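Local coordinates for epidermal growth factor receptor pathway substrate 8-like protein 1 (Mus musculus, PDB 2CY5), which carries a phosphotyrosine-binding (PTB) domain and, as an EPS8-related protein, probably recognises peptide motifs of partners in growth factor receptor signalling, at residues Tyr11-Gly22 against Gln106-Leu117. Residues are numbered along the deposited sequence; the frame is centred on the assembly and turned at random.
Sequences YHVNHLVTFCLG and QPDVHFFQGLLL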
loop_
_atom_site.group_PDB
_atom_site.type_symbol
_atom_site.label_atom_id
_atom_site.label_comp_id
_atom_site.label_asym_id
_atom_site.label_seq_id
_atom_site.Cartn_x
_atom_site.Cartn_y
_atom_site.Cartn_z
ATOM N N TYR A 11 13.816 -4.557 15.196
ATOM C CA TYR A 11 14.529 -3.315 15.321
ATOM C C TYR A 11 13.505 -2.161 15.471
ATOM O O TYR A 11 12.345 -2.230 14.908
ATOM C CB TYR A 11 15.268 -3.043 14.031
ATOM C CG TYR A 11 16.123 -4.202 13.681
ATOM C CD1 TYR A 11 15.653 -5.206 12.794
ATOM C CD2 TYR A 11 17.421 -4.316 14.225
ATOM C CE1 TYR A 11 16.457 -6.312 12.421
ATOM C CE2 TYR A 11 18.272 -5.420 13.823
ATOM C CZ TYR A 11 17.802 -6.376 12.937
ATOM O OH TYR A 11 18.539 -7.395 12.494
ATOM N N HIS A 12 13.816 -1.219 16.333
ATOM C CA HIS A 12 12.938 -0.061 16.369
ATOM C C HIS A 12 13.453 0.897 15.275
ATOM O O HIS A 12 14.681 1.107 15.142
ATOM C CB HIS A 12 13.001 0.638 17.682
ATOM C CG HIS A 12 12.360 -0.149 18.782
ATOM N ND1 HIS A 12 11.164 0.230 19.358
ATOM C CD2 HIS A 12 12.699 -1.335 19.334
ATOM C CE1 HIS A 12 10.807 -0.697 20.218
ATOM N NE2 HIS A 12 11.721 -1.656 20.220
ATOM N N VAL A 13 12.512 1.450 14.467
ATOM C CA VAL A 13 12.950 2.404 13.474
ATOM C C VAL A 13 11.890 3.514 13.451
ATOM O O VAL A 13 10.817 3.318 14.004
ATOM C CB VAL A 13 12.946 1.733 12.019
ATOM C CG1 VAL A 13 13.918 0.551 12.001
ATOM C CG2 VAL A 13 11.550 1.299 11.705
ATOM N N ASN A 14 12.175 4.552 12.689
ATOM C CA ASN A 14 11.169 5.601 12.422
ATOM C C ASN A 14 10.844 5.500 10.938
ATOM O O ASN A 14 11.705 5.709 10.066
ATOM C CB ASN A 14 11.843 6.996 12.630
ATOM C CG ASN A 14 11.943 7.352 14.154
ATOM O OD1 ASN A 14 11.232 6.877 14.894
ATOM N ND2 ASN A 14 12.859 8.135 14.516
ATOM N N HIS A 15 9.599 5.290 10.633
ATOM C CA HIS A 15 9.278 5.312 9.185
ATOM C C HIS A 15 9.287 6.771 8.755
ATOM O O HIS A 15 8.742 7.650 9.489
ATOM C CB HIS A 15 7.865 4.696 9.080
ATOM C CG HIS A 15 7.298 4.919 7.707
ATOM N ND1 HIS A 15 6.470 6.005 7.378
ATOM C CD2 HIS A 15 7.493 4.235 6.547
ATOM C CE1 HIS A 15 6.195 5.966 6.077
ATOM N NE2 HIS A 15 6.796 4.899 5.545
ATOM N N LEU A 16 9.873 7.128 7.648
ATOM C CA LEU A 16 9.881 8.518 7.240
ATOM C C LEU A 16 8.850 8.743 6.102
ATOM O O LEU A 16 8.122 9.682 6.213
ATOM C CB LEU A 16 11.215 8.911 6.677
ATOM C CG LEU A 16 12.328 8.725 7.778
ATOM C CD1 LEU A 16 13.671 9.273 7.133
ATOM C CD2 LEU A 16 11.967 9.646 8.964
ATOM N N VAL A 17 8.844 7.947 5.025
ATOM C CA VAL A 17 7.898 8.208 3.893
ATOM C C VAL A 17 7.830 6.915 3.012
ATOM O O VAL A 17 8.760 6.054 3.070
ATOM C CB VAL A 17 8.543 9.388 2.973
ATOM C CG1 VAL A 17 9.615 8.880 1.993
ATOM C CG2 VAL A 17 7.388 9.969 2.140
ATOM N N THR A 18 6.690 6.690 2.335
ATOM C CA THR A 18 6.531 5.651 1.356
ATOM C C THR A 18 5.984 6.402 0.116
ATOM O O THR A 18 5.003 7.232 0.268
ATOM C CB THR A 18 5.545 4.697 1.824
ATOM O OG1 THR A 18 6.043 3.950 2.955
ATOM C CG2 THR A 18 5.197 3.708 0.653
ATOM N N PHE A 19 6.524 6.213 -1.068
ATOM C CA PHE A 19 5.987 6.872 -2.243
ATOM C C PHE A 19 6.082 5.931 -3.426
ATOM O O PHE A 19 6.935 5.012 -3.417
ATOM C CB PHE A 19 6.700 8.250 -2.468
ATOM C CG PHE A 19 8.177 8.168 -2.837
ATOM C CD1 PHE A 19 8.571 7.745 -4.059
ATOM C CD2 PHE A 19 9.139 8.551 -1.860
ATOM C CE1 PHE A 19 9.984 7.670 -4.389
ATOM C CE2 PHE A 19 10.542 8.494 -2.147
ATOM C CZ PHE A 19 10.961 8.059 -3.384
ATOM N N CYS A 20 5.203 6.077 -4.424
ATOM C CA CYS A 20 5.128 5.111 -5.552
ATOM C C CYS A 20 6.215 5.510 -6.523
ATOM O O CYS A 20 6.580 6.710 -6.674
ATOM C CB CYS A 20 3.699 5.255 -6.358
ATOM S SG CYS A 20 2.520 5.030 -4.906
ATOM N N LEU A 21 6.679 4.521 -7.201
ATOM C CA LEU A 21 7.736 4.752 -8.257
ATOM C C LEU A 21 7.137 4.538 -9.621
ATOM O O LEU A 21 6.774 3.446 -9.912
ATOM C CB LEU A 21 8.877 3.744 -8.291
ATOM C CG LEU A 21 9.925 3.865 -7.292
ATOM C CD1 LEU A 21 10.989 2.853 -7.532
ATOM C CD2 LEU A 21 10.558 5.265 -7.470
ATOM N N GLY A 22 7.108 5.538 -10.455
ATOM C CA GLY A 22 6.569 5.370 -11.808
ATOM C C GLY A 22 7.717 5.429 -12.836
ATOM O O GLY A 22 8.705 6.128 -12.594
ATOM N N GLN A 106 2.390 -0.307 -9.418
ATOM C CA GLN A 106 3.755 0.216 -9.418
ATOM C C GLN A 106 4.452 -0.197 -8.128
ATOM O O GLN A 106 3.786 -0.439 -7.114
ATOM C CB GLN A 106 3.700 1.709 -9.455
ATOM C CG GLN A 106 3.315 2.272 -10.904
ATOM C CD GLN A 106 3.100 3.805 -10.958
ATOM O OE1 GLN A 106 2.888 4.516 -9.893
ATOM N NE2 GLN A 106 3.099 4.340 -12.230
ATOM N N PRO A 107 5.793 -0.230 -8.159
ATOM C CA PRO A 107 6.527 -0.595 -6.916
ATOM C C PRO A 107 6.501 0.683 -6.005
ATOM O O PRO A 107 6.196 1.806 -6.445
ATOM C CB PRO A 107 7.967 -0.750 -7.345
ATOM C CG PRO A 107 7.995 -0.370 -8.863
ATOM C CD PRO A 107 6.654 -0.193 -9.364
ATOM N N ASP A 108 6.861 0.495 -4.723
ATOM C CA ASP A 108 6.886 1.651 -3.808
ATOM C C ASP A 108 8.319 1.675 -3.194
ATOM O O ASP A 108 8.936 0.550 -3.007
ATOM C CB ASP A 108 5.991 1.320 -2.617
ATOM C CG ASP A 108 4.499 1.188 -2.990
ATOM O OD1 ASP A 108 4.166 2.156 -3.700
ATOM O OD2 ASP A 108 3.739 0.227 -2.575
ATOM N N VAL A 109 8.720 2.905 -2.856
ATOM C CA VAL A 109 9.955 3.111 -2.109
ATOM C C VAL A 109 9.561 3.389 -0.636
ATOM O O VAL A 109 8.745 4.300 -0.402
ATOM C CB VAL A 109 10.680 4.304 -2.661
ATOM C CG1 VAL A 109 11.833 4.722 -1.629
ATOM C CG2 VAL A 109 11.155 3.898 -4.092
ATOM N N HIS A 110 10.108 2.657 0.322
ATOM C CA HIS A 110 9.843 2.975 1.726
ATOM C C HIS A 110 11.248 3.452 2.376
ATOM O O HIS A 110 12.314 2.785 2.188
ATOM C CB HIS A 110 9.423 1.759 2.465
ATOM C CG HIS A 110 8.208 1.052 1.915
ATOM N ND1 HIS A 110 6.923 1.421 2.270
ATOM C CD2 HIS A 110 8.080 0.023 1.020
ATOM C CE1 HIS A 110 6.062 0.659 1.589
ATOM N NE2 HIS A 110 6.732 -0.184 0.821
ATOM N N PHE A 111 11.249 4.577 3.080
ATOM C CA PHE A 111 12.467 5.030 3.773
ATOM C C PHE A 111 12.221 4.984 5.280
ATOM O O PHE A 111 11.157 5.494 5.814
ATOM C CB PHE A 111 12.788 6.472 3.408
ATOM C CG PHE A 111 13.632 6.645 2.208
ATOM C CD1 PHE A 111 14.960 6.385 2.243
ATOM C CD2 PHE A 111 13.059 7.153 1.035
ATOM C CE1 PHE A 111 15.788 6.644 1.146
ATOM C CE2 PHE A 111 13.855 7.429 -0.107
ATOM C CZ PHE A 111 15.261 7.193 -0.078
ATOM N N PHE A 112 13.261 4.458 5.997
ATOM C CA PHE A 112 13.239 4.355 7.481
ATOM C C PHE A 112 14.527 4.883 8.015
ATOM O O PHE A 112 15.556 4.842 7.352
ATOM C CB PHE A 112 13.045 2.910 7.964
ATOM C CG PHE A 112 11.837 2.238 7.399
ATOM C CD1 PHE A 112 11.900 1.568 6.130
ATOM C CD2 PHE A 112 10.688 2.140 8.114
ATOM C CE1 PHE A 112 10.824 0.780 5.635
ATOM C CE2 PHE A 112 9.523 1.348 7.636
ATOM C CZ PHE A 112 9.615 0.649 6.391
ATOM N N GLN A 113 14.437 5.506 9.176
ATOM C CA GLN A 113 15.619 6.115 9.856
ATOM C C GLN A 113 15.944 5.096 10.888
ATOM O O GLN A 113 15.090 4.587 11.597
ATOM C CB GLN A 113 15.191 7.320 10.614
ATOM C CG GLN A 113 16.263 8.033 11.243
ATOM C CD GLN A 113 15.712 9.330 11.759
ATOM O OE1 GLN A 113 14.634 9.411 12.454
ATOM N NE2 GLN A 113 16.427 10.372 11.417
ATOM N N GLY A 114 17.201 4.735 11.028
ATOM C CA GLY A 114 17.440 3.674 12.003
ATOM C C GLY A 114 17.689 4.456 13.307
ATOM O O GLY A 114 17.949 5.666 13.220
ATOM N N LEU A 115 17.564 3.807 14.473
ATOM C CA LEU A 115 17.918 4.507 15.692
ATOM C C LEU A 115 19.335 3.991 16.179
ATOM O O LEU A 115 20.357 4.074 15.488
ATOM C CB LEU A 115 16.868 4.204 16.695
ATOM C CG LEU A 115 15.478 4.575 16.016
ATOM C CD1 LEU A 115 14.257 4.116 16.834
ATOM C CD2 LEU A 115 15.518 6.154 15.957
ATOM N N LEU A 116 19.347 3.377 17.346
ATOM C CA LEU A 116 20.687 2.959 17.860
ATOM C C LEU A 116 21.389 1.885 16.959
ATOM O O LEU A 116 22.594 1.967 16.727
ATOM C CB LEU A 116 20.521 2.447 19.324
ATOM C CG LEU A 116 21.883 2.267 20.030
ATOM C CD1 LEU A 116 22.788 3.496 20.172
ATOM C CD2 LEU A 116 21.387 1.888 21.454
ATOM N N LEU A 117 20.617 0.958 16.406
ATOM C CA LEU A 117 21.154 -0.056 15.535
ATOM C C LEU A 117 21.457 0.353 14.093
ATOM O O LEU A 117 22.016 -0.420 13.394
ATOM C CB LEU A 117 20.291 -1.331 15.622
ATOM C CG LEU A 117 20.380 -1.886 17.085
ATOM C CD1 LEU A 117 19.435 -3.047 17.361
ATOM C CD2 LEU A 117 21.879 -2.399 17.344
#
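Thr-18 OG1 is hydrogen-bonded at the edge of the His-110 ring to ND1, 2.8 Å away, and to His-15 NE2 at 2.9 Å, so one hydroxyl bridges two buried imidazoles. His-15 swings its CG away from the backbone N (chi1 168°), which carries the ring to where its edge meets the face of Phe-112 in an offset edge-to-face pair, planes at 76°. On the opposite face of the sheet from Thr-18 and His-15, Val-109 CB sits over the Phe-19 ring in a CH-pi contact, 4.0 Å from its centroid, while Phe-19 CE2 meets the edge of Phe-111 at CE2. Further along this face, Asn-14 ND2 gives a nearly straight bond (177°) to Gln-113 OE1, 3.0 Å away and in the plane of the Asn-14 amide. A leucine in place of Asn-14 would probably leave Gln-113 OE1 without this donor and the Gln-113 amide freer to turn. Between these two layers of side chains, strands 9-20 and 108-114 run antiparallel as central neighbours in the sheet of the PTB domain, a PH-like fold. A classic beta bulge interrupts their register: Leu-16 N binds Phe-111 O at 2.8 Å, and Val-17 N reaches the same oxygen only weakly. Helix 30-42 covers Val-17 and Phe-19 through Met-40, whereas on the His-110 side a second subunit approaches: its Cys-20 is disulfide-bonded to Cys-20 of this chain, and its Arg-104 is salt-bridged to Asp-108.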